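Local coordinates for protein transcriptional regulator, LacI family (Arthrobacter sp., PDB 4RKQ) that probably regulates transcription as a LacI-family protein whose periplasmic-binding-protein-like part is likely to sense a sugar or related small effector, at residues I75-G80 and I95-N100; G106-D111 and S272-K277. All coordinates share one frame; numbering follows the deposited sequence. Where two conformers were deposited one is given.

Contact 1 (I75-G80 and I95-N100)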
ATOM      1  N   ILE A  75      -1.255   9.441 -16.620  1.00 10.30           N
ATOM      2  CA  ILE A  75      -0.334   9.933 -15.585  1.00 14.14           C
ATOM      3  C   ILE A  75       0.411   8.681 -15.114  1.00 13.21           C
ATOM      4  O   ILE A  75      -0.228   7.665 -14.770  1.00 14.22           O
ATOM      5  CB  ILE A  75      -1.127  10.519 -14.414  1.00 13.03           C
ATOM      6  CG1 ILE A  75      -1.744  11.829 -14.844  1.00 16.86           C
ATOM      7  CG2 ILE A  75      -0.189  10.750 -13.205  1.00 14.14           C
ATOM      8  CD1 ILE A  75      -2.839  12.282 -13.873  1.00 20.89           C
ATOM      9  N   GLY A  76       1.737   8.699 -15.131  1.00 14.36           N
ATOM     10  CA  GLY A  76       2.460   7.493 -14.764  1.00 28.62           C
ATOM     11  C   GLY A  76       3.921   7.604 -14.388  1.00 13.81           C
ATOM     12  O   GLY A  76       4.594   8.586 -14.709  1.00 15.49           O
ATOM     13  N   TYR A  77       4.371   6.566 -13.705  1.00 12.42           N
ATOM     14  CA  TYR A  77       5.774   6.280 -13.510  1.00 13.36           C
ATOM     15  C   TYR A  77       6.091   5.197 -14.529  1.00 22.82           C
ATOM     16  O   TYR A  77       5.626   4.077 -14.414  1.00 17.08           O
ATOM     17  CB  TYR A  77       6.022   5.782 -12.099  1.00 14.04           C
ATOM     18  CG  TYR A  77       6.073   6.846 -11.046  1.00 16.08           C
ATOM     19  CD1 TYR A  77       4.886   7.402 -10.497  1.00 16.30           C
ATOM     20  CD2 TYR A  77       7.278   7.302 -10.579  1.00 17.23           C
ATOM     21  CE1 TYR A  77       4.947   8.370  -9.515  1.00 18.29           C
ATOM     22  CE2 TYR A  77       7.338   8.269  -9.611  1.00 19.73           C
ATOM     23  CZ  TYR A  77       6.198   8.781  -9.073  1.00 18.20           C
ATOM     24  OH  TYR A  77       6.316   9.757  -8.129  1.00 18.23           O
ATOM     25  N   LEU A  78       6.855   5.536 -15.557  1.00 14.96           N
ATOM     26  CA  LEU A  78       6.991   4.623 -16.699  1.00 16.40           C
ATOM     27  C   LEU A  78       8.321   3.889 -16.811  1.00 21.48           C
ATOM     28  O   LEU A  78       8.515   3.104 -17.757  1.00 19.05           O
ATOM     29  CB  LEU A  78       6.728   5.374 -17.994  1.00 19.38           C
ATOM     30  CG  LEU A  78       5.305   5.961 -18.133  1.00 18.92           C
ATOM     31  CD1 LEU A  78       5.188   6.393 -19.544  1.00 21.24           C
ATOM     32  CD2 LEU A  78       4.208   4.968 -17.776  1.00 21.26           C
ATOM     33  N   GLY A  79       9.228   4.126 -15.872  1.00 20.57           N
ATOM     34  CA  GLY A  79      10.514   3.395 -15.842  1.00 25.58           C
ATOM     35  C   GLY A  79      11.405   3.611 -17.038  1.00 26.88           C
ATOM     36  O   GLY A  79      12.119   2.710 -17.445  1.00 25.28           O
ATOM     37  N   GLY A  80      11.334   4.799 -17.638  1.00 16.76           N
ATOM     38  CA  GLY A  80      12.221   5.190 -18.737  1.00 23.70           C
ATOM     39  C   GLY A  80      11.579   5.198 -20.110  1.00 22.88           C
ATOM     40  O   GLY A  80      12.251   5.498 -21.069  1.00 19.21           O
ATOM     41  N   ILE A  95       1.567  12.610 -18.733  1.00 13.59           N
ATOM     42  CA  ILE A  95       2.303  13.219 -17.655  1.00 14.05           C
ATOM     43  C   ILE A  95       3.110  12.123 -16.975  1.00 14.44           C
ATOM     44  O   ILE A  95       2.544  11.244 -16.334  1.00 16.99           O
ATOM     45  CB  ILE A  95       1.352  13.866 -16.634  1.00 12.43           C
ATOM     46  CG1 ILE A  95       0.553  14.965 -17.366  1.00 21.43           C
ATOM     47  CG2 ILE A  95       2.155  14.458 -15.482  1.00 21.79           C
ATOM     48  CD1 ILE A  95      -0.540  15.535 -16.571  1.00 35.94           C
ATOM     49  N   VAL A  96       4.419  12.201 -17.087  1.00 11.98           N
ATOM     50  CA  VAL A  96       5.347  11.304 -16.341  1.00 14.93           C
ATOM     51  C   VAL A  96       5.971  11.921 -15.121  1.00 20.61           C
ATOM     52  O   VAL A  96       6.194  13.123 -15.058  1.00 17.52           O
ATOM     53  CB  VAL A  96       6.507  10.801 -17.246  1.00 18.11           C
ATOM     54  CG1 VAL A  96       5.993   9.887 -18.333  1.00 30.19           C
ATOM     55  CG2 VAL A  96       7.279  11.964 -17.864  1.00 22.78           C
ATOM     56  N   LEU A  97       6.299  11.083 -14.145  1.00 13.84           N
ATOM     57  CA  LEU A  97       6.981  11.538 -12.981  1.00 15.89           C
ATOM     58  C   LEU A  97       8.326  10.869 -12.835  1.00 16.77           C
ATOM     59  O   LEU A  97       8.501   9.692 -13.175  1.00 16.39           O
ATOM     60  CB  LEU A  97       6.181  11.188 -11.732  1.00 21.31           C
ATOM     61  CG  LEU A  97       4.882  11.957 -11.622  1.00 20.34           C
ATOM     62  CD1 LEU A  97       3.719  11.276 -12.337  1.00 22.64           C
ATOM     63  CD2 LEU A  97       4.588  12.171 -10.154  1.00 24.61           C
ATOM     64  N   ASP A  98       9.271  11.646 -12.320  1.00 16.92           N
ATOM     65  CA  ASP A  98      10.548  11.121 -11.834  1.00 14.91           C
ATOM     66  C   ASP A  98      11.430  10.485 -12.904  1.00 24.04           C
ATOM     67  O   ASP A  98      12.233   9.615 -12.601  1.00 20.09           O
ATOM     68  CB  ASP A  98      10.292  10.164 -10.656  1.00 18.23           C
ATOM     69  CG  ASP A  98      11.505  10.032  -9.733  1.00 35.88           C
ATOM     70  OD1 ASP A  98      12.212  11.031  -9.560  1.00 23.19           O
ATOM     71  OD2 ASP A  98      11.793   8.923  -9.237  1.00 30.44           O
ATOM     72  N   GLU A  99      11.345  10.962 -14.145  1.00 13.34           N
ATOM     73  CA  GLU A  99      12.248  10.500 -15.191  1.00 15.25           C
ATOM     74  C   GLU A  99      12.436  11.570 -16.233  1.00 19.05           C
ATOM     75  O   GLU A  99      11.754  12.569 -16.214  1.00 17.65           O
ATOM     76  CB  GLU A  99      11.776   9.181 -15.812  1.00 27.27           C
ATOM     77  CG  GLU A  99      10.457   9.216 -16.591  1.00 23.22           C
ATOM     78  CD  GLU A  99      10.204   7.883 -17.371  1.00 26.45           C
ATOM     79  OE1 GLU A  99      10.511   7.800 -18.560  1.00 29.14           O
ATOM     80  OE2 GLU A  99       9.758   6.912 -16.789  1.00 27.19           O
ATOM     81  N   ASN A 100      13.371  11.365 -17.152  1.00 14.42           N
ATOM     82  CA  ASN A 100      13.599  12.305 -18.239  1.00 16.71           C
ATOM     83  C   ASN A 100      12.359  12.184 -19.142  1.00 17.13           C
ATOM     84  O   ASN A 100      12.065  11.122 -19.649  1.00 17.71           O
ATOM     85  CB  ASN A 100      14.854  11.916 -19.012  1.00 22.76           C
ATOM     86  CG  ASN A 100      15.139  12.843 -20.202  1.00 25.07           C
ATOM     87  OD1 ASN A 100      14.246  13.286 -20.914  1.00 21.51           O
ATOM     88  ND2 ASN A 100      16.425  13.091 -20.444  1.00 25.81           N
TER
HETATM   89  O   HOH W   1       9.408   6.417 -13.518  1.00 32.83           O
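The phenol ring of Tyr77 has Leu97 over one face. Leu97 CB sits 3.8 Å from the centroid of the Tyr77 ring and only 18° off the normal, a CH-pi contact displaced toward the hydroxyl end. Leu97 CD2 continues along that end of the ring. The CB of Asp98 meets the ring obliquely at CE2. Phe30 and Phe33 add edge-to-face contacts, and the Tyr77 hydroxyl is hydrogen-bonded to Tyr29. Together these contacts probably fix the tilt of the ring.

The two segments hold the C-terminal ends of the two strands of a beta-alpha-beta unit (strand 73-76, helix 82-89, strand 94-97) and the loops that follow. The strands are parallel neighbours in the sheet. Gly76 bonds through both its N and its O, which belong to successive peptide groups. Gly76 N donates to Ile95 O at 2.9 Å, nearly along the C=O axis. Gly76 O accepts from Leu97 N at 3.1 Å, in the carbonyl plane. A side chain on Gly76 would run into Leu78 CD2.

Ile75 and Ile95 lie side by side on one face of the sheet, where both touch Leu257 of helix 246-262. On the other face Leu78 crosses Val96 at about a right angle, with Leu78 CD1 3.8 Å from Val96 CG1.

Past the strands the chains separate, and Glu99 spans the gap. Its CG takes the crowded position between backbone N and carbonyl carbon (chi1 65°), and the chain then runs out extended to the backbone of Gly79 and Gly80. Glu99 OE1 accepts from Ala82 N at the start of helix 82-89, which would probably stabilise the negative charge. Gly80 N donates to Glu99 OE2 at 2.8 Å, reaching that oxygen from above the carboxylate plane.

Contact 2 (G106-D111 and S272-K277)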
ATOM      1  N   GLY A 106       3.767  16.395 -20.451  1.00 16.11           N
ATOM      2  CA  GLY A 106       3.946  16.941 -19.140  1.00 14.36           C
ATOM      3  C   GLY A 106       4.857  16.105 -18.309  1.00 17.00           C
ATOM      4  O   GLY A 106       4.990  14.893 -18.537  1.00 15.63           O
ATOM      5  N   SER A 107       5.461  16.745 -17.319  1.00 15.50           N
ATOM      6  CA  SER A 107       6.448  16.054 -16.430  1.00 15.75           C
ATOM      7  C   SER A 107       6.512  16.700 -15.086  1.00 17.82           C
ATOM      8  O   SER A 107       6.465  17.905 -14.962  1.00 16.41           O
ATOM      9  CB  SER A 107       7.854  16.099 -17.039  1.00 19.24           C
ATOM     10  OG  SER A 107       8.788  15.304 -16.331  1.00 19.01           O
ATOM     11  N   ILE A 108       6.642  15.864 -14.066  1.00 15.87           N
ATOM     12  CA  ILE A 108       6.889  16.293 -12.705  1.00 18.91           C
ATOM     13  C   ILE A 108       8.228  15.639 -12.279  1.00 19.21           C
ATOM     14  O   ILE A 108       8.410  14.427 -12.403  1.00 17.71           O
ATOM     15  CB  ILE A 108       5.789  15.788 -11.726  1.00 17.73           C
ATOM     16  CG1 ILE A 108       4.342  16.127 -12.107  1.00 28.05           C
ATOM     17  CG2 ILE A 108       6.103  16.187 -10.297  1.00 15.80           C
ATOM     18  CD1 ILE A 108       4.011  17.584 -12.257  1.00 34.29           C
ATOM     19  N   ASN A 109       9.193  16.457 -11.877  1.00 15.15           N
ATOM     20  CA  ASN A 109      10.520  15.974 -11.407  1.00 13.56           C
ATOM     21  C   ASN A 109      10.702  16.522  -9.990  1.00 23.11           C
ATOM     22  O   ASN A 109       9.949  17.398  -9.530  1.00 20.88           O
ATOM     23  CB  ASN A 109      11.667  16.410 -12.324  1.00 18.07           C
ATOM     24  CG  ASN A 109      11.970  15.405 -13.459  1.00 43.10           C
ATOM     25  OD1 ASN A 109      11.277  14.426 -13.662  1.00 49.62           O
ATOM     26  ND2 ASN A 109      13.015  15.681 -14.214  1.00 49.56           N
ATOM     27  N   PHE A 110      11.676  15.993  -9.274  1.00 18.11           N
ATOM     28  CA  PHE A 110      11.893  16.408  -7.869  1.00 14.02           C
ATOM     29  C   PHE A 110      13.332  16.902  -7.791  1.00 23.33           C
ATOM     30  O   PHE A 110      14.171  16.411  -8.515  1.00 23.98           O
ATOM     31  CB  PHE A 110      11.657  15.256  -6.938  1.00 24.12           C
ATOM     32  CG  PHE A 110      10.289  14.668  -7.095  1.00 19.40           C
ATOM     33  CD1 PHE A 110      10.052  13.699  -8.058  1.00 24.49           C
ATOM     34  CD2 PHE A 110       9.237  15.139  -6.341  1.00 27.49           C
ATOM     35  CE1 PHE A 110       8.777  13.204  -8.262  1.00 27.11           C
ATOM     36  CE2 PHE A 110       7.972  14.623  -6.508  1.00 28.31           C
ATOM     37  CZ  PHE A 110       7.744  13.663  -7.472  1.00 22.35           C
ATOM     38  N   ASP A 111      13.570  17.900  -6.950  1.00 22.76           N
ATOM     39  CA  ASP A 111      14.900  18.490  -6.780  1.00 24.97           C
ATOM     40  C   ASP A 111      15.725  17.659  -5.823  1.00 23.09           C
ATOM     41  O   ASP A 111      15.676  17.865  -4.606  1.00 21.67           O
ATOM     42  CB  ASP A 111      14.728  19.881  -6.219  1.00 22.06           C
ATOM     43  CG  ASP A 111      16.024  20.659  -6.161  1.00 36.74           C
ATOM     44  OD1 ASP A 111      17.140  20.096  -6.258  1.00 23.14           O
ATOM     45  OD2 ASP A 111      15.896  21.857  -5.985  1.00 28.67           O
ATOM     46  N   SER A 272       5.118  23.150 -18.889  1.00 13.82           N
ATOM     47  CA  SER A 272       4.552  21.808 -18.742  1.00 14.64           C
ATOM     48  C   SER A 272       5.462  20.909 -17.885  1.00 22.91           C
ATOM     49  O   SER A 272       5.122  19.754 -17.647  1.00 15.21           O
ATOM     50  CB  SER A 272       4.319  21.160 -20.086  1.00 16.92           C
ATOM     51  OG  SER A 272       5.530  20.718 -20.716  1.00 16.95           O
ATOM     52  N   ARG A 273       6.621  21.429 -17.464  1.00 13.36           N
ATOM     53  CA  ARG A 273       7.513  20.725 -16.553  1.00 17.21           C
ATOM     54  C   ARG A 273       7.537  21.370 -15.169  1.00 19.88           C
ATOM     55  O   ARG A 273       7.969  22.479 -15.021  1.00 26.67           O
ATOM     56  CB  ARG A 273       8.906  20.701 -17.127  1.00 17.91           C
ATOM     57  CG  ARG A 273       9.075  19.660 -18.207  1.00 18.93           C
ATOM     58  CD  ARG A 273       8.694  20.156 -19.593  1.00 20.24           C
ATOM     59  NE  ARG A 273       9.061  19.081 -20.510  1.00 15.81           N
ATOM     60  CZ  ARG A 273       8.221  18.196 -21.016  1.00 22.05           C
ATOM     61  NH1 ARG A 273       6.925  18.279 -20.766  1.00 18.12           N
ATOM     62  NH2 ARG A 273       8.694  17.232 -21.782  1.00 14.38           N
ATOM     63  N   THR A 274       7.058  20.645 -14.172  1.00 12.62           N
ATOM     64  CA  THR A 274       7.035  21.100 -12.804  1.00 19.85           C
ATOM     65  C   THR A 274       8.118  20.377 -11.972  1.00 19.12           C
ATOM     66  O   THR A 274       8.328  19.171 -12.074  1.00 17.77           O
ATOM     67  CB  THR A 274       5.652  20.795 -12.164  1.00 23.53           C
ATOM     68  OG1 THR A 274       4.584  21.349 -12.932  1.00 27.23           O
ATOM     69  CG2 THR A 274       5.566  21.327 -10.726  1.00 30.89           C
ATOM     70  N   THR A 275       8.785  21.139 -11.115  1.00 25.80           N
ATOM     71  CA  THR A 275       9.801  20.604 -10.232  1.00 29.61           C
ATOM     72  C   THR A 275       9.295  20.824  -8.832  1.00 31.69           C
ATOM     73  O   THR A 275       9.045  21.979  -8.450  1.00 28.89           O
ATOM     74  CB  THR A 275      11.130  21.373 -10.350  1.00 37.13           C
ATOM     75  OG1 THR A 275      11.616  21.279 -11.680  1.00 39.18           O
ATOM     76  CG2 THR A 275      12.177  20.779  -9.385  1.00 44.81           C
ATOM     77  N   LEU A 276       9.160  19.728  -8.081  1.00 21.29           N
ATOM     78  CA  LEU A 276       8.691  19.754  -6.711  1.00 19.35           C
ATOM     79  C   LEU A 276       9.864  19.546  -5.750  1.00 23.45           C
ATOM     80  O   LEU A 276      10.887  18.966  -6.111  1.00 19.64           O
ATOM     81  CB  LEU A 276       7.625  18.679  -6.487  1.00 22.57           C
ATOM     82  CG  LEU A 276       6.386  18.775  -7.343  1.00 19.35           C
ATOM     83  CD1 LEU A 276       5.465  17.627  -6.983  1.00 28.09           C
ATOM     84  CD2 LEU A 276       5.702  20.116  -7.182  1.00 22.34           C
ATOM     85  N   LYS A 277       9.688  19.998  -4.516  1.00 20.26           N
ATOM     86  CA  LYS A 277      10.741  19.927  -3.490  0.50 21.38           C
ATOM     87  C   LYS A 277      10.225  19.168  -2.272  1.00 30.99           C
ATOM     88  O   LYS A 277       9.129  19.461  -1.780  1.00 24.71           O
ATOM     89  CB  LYS A 277      11.178  21.333  -3.075  0.50 25.24           C
ATOM     90  CG  LYS A 277      11.843  22.157  -4.175  0.50 42.32           C
ATOM     91  CD  LYS A 277      12.936  23.061  -3.615  0.50 53.75           C
ATOM     92  CE  LYS A 277      13.395  24.107  -4.627  0.50 63.96           C
ATOM     93  NZ  LYS A 277      13.756  23.534  -5.953  0.50 35.71           N
TER
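Leu276, Asp111 and Thr274 bury the most surface here. Leu276 lies between two side chains of strand 106-110. Leu276 CB is 3.9 Å from Phe110 CD2, and the two side chains run alongside each other. Leu276 CD1 is 3.7 Å from Ile108 CG2 and also meets Phe110 CE2. Val249 and Ala252 of helix 246-262 pack on this same face.

Thr274 continues the row. Ile108 folds its CD1 back over Thr274, with Ile108 CD1 3.6 Å from Thr274 CB. Two successive turns of Ile108, chi1 -54° and chi2 -59°, put the methyl there.

The backbones pair as parallel strands, 23° apart in direction. Strand 106-110 belongs to the run of parallel strands of a periplasmic-binding-protein-like fold. Strand 273-281 comes back from much later in the chain to extend that sheet. Five hydrogen bonds zip the two together. Thr274 uses both its N, to Ser107 O, and its O, from Asn109 N, each bond nearly along its C=O axis. Leu276 also uses both atoms: its N donates to Asn109 O, in the carbonyl plane, and its O accepts from Asp111 N, nearly along the C=O axis.

On the other face, at the start of the pairing, Arg273 bends at chi2 and lays one guanidinium face over Ser107 CB. Its NH2 is hydrogen-bonded to Ala104 O.

Asp111 closes the far end. Its CG is anti to the backbone N. Asp111 OD1 caps helix 112-125 through His114 N. Lys277 bends at chi2 and chi4 to come back alongside Asp111. Lys277 NZ makes a salt bridge of 2.7 Å to Asp111 OD2, which it meets at the anti lone pair of that oxygen. An alanine here would remove both the cap to His114 N and the salt bridge to Lys277, and would probably weaken the helix start and loosen Lys277.

Contacts 1 and 2 lie in one sheet, their centres about 11 Å apart. Strands 94-97 and 106-110 join them: they follow each other in the chain and are neighbours in the sheet. Ile108 N lies 2.9 Å from Val96 O, and Asp98 N lies 2.9 Å from Ile108 O, both probable hydrogen bonds. Helix 246-262 covers a face common to both contacts, with Val249 touching Leu97 and Leu276. Asp98 touches Phe110 and is hydrogen-bonded to Tyr112, just past contact 2. The side chain of Asp98 is about 5 Å from a bound 1,2-ethanediol, probably a crystallisation additive. The molecule may mark a pocket at this end of contact 1.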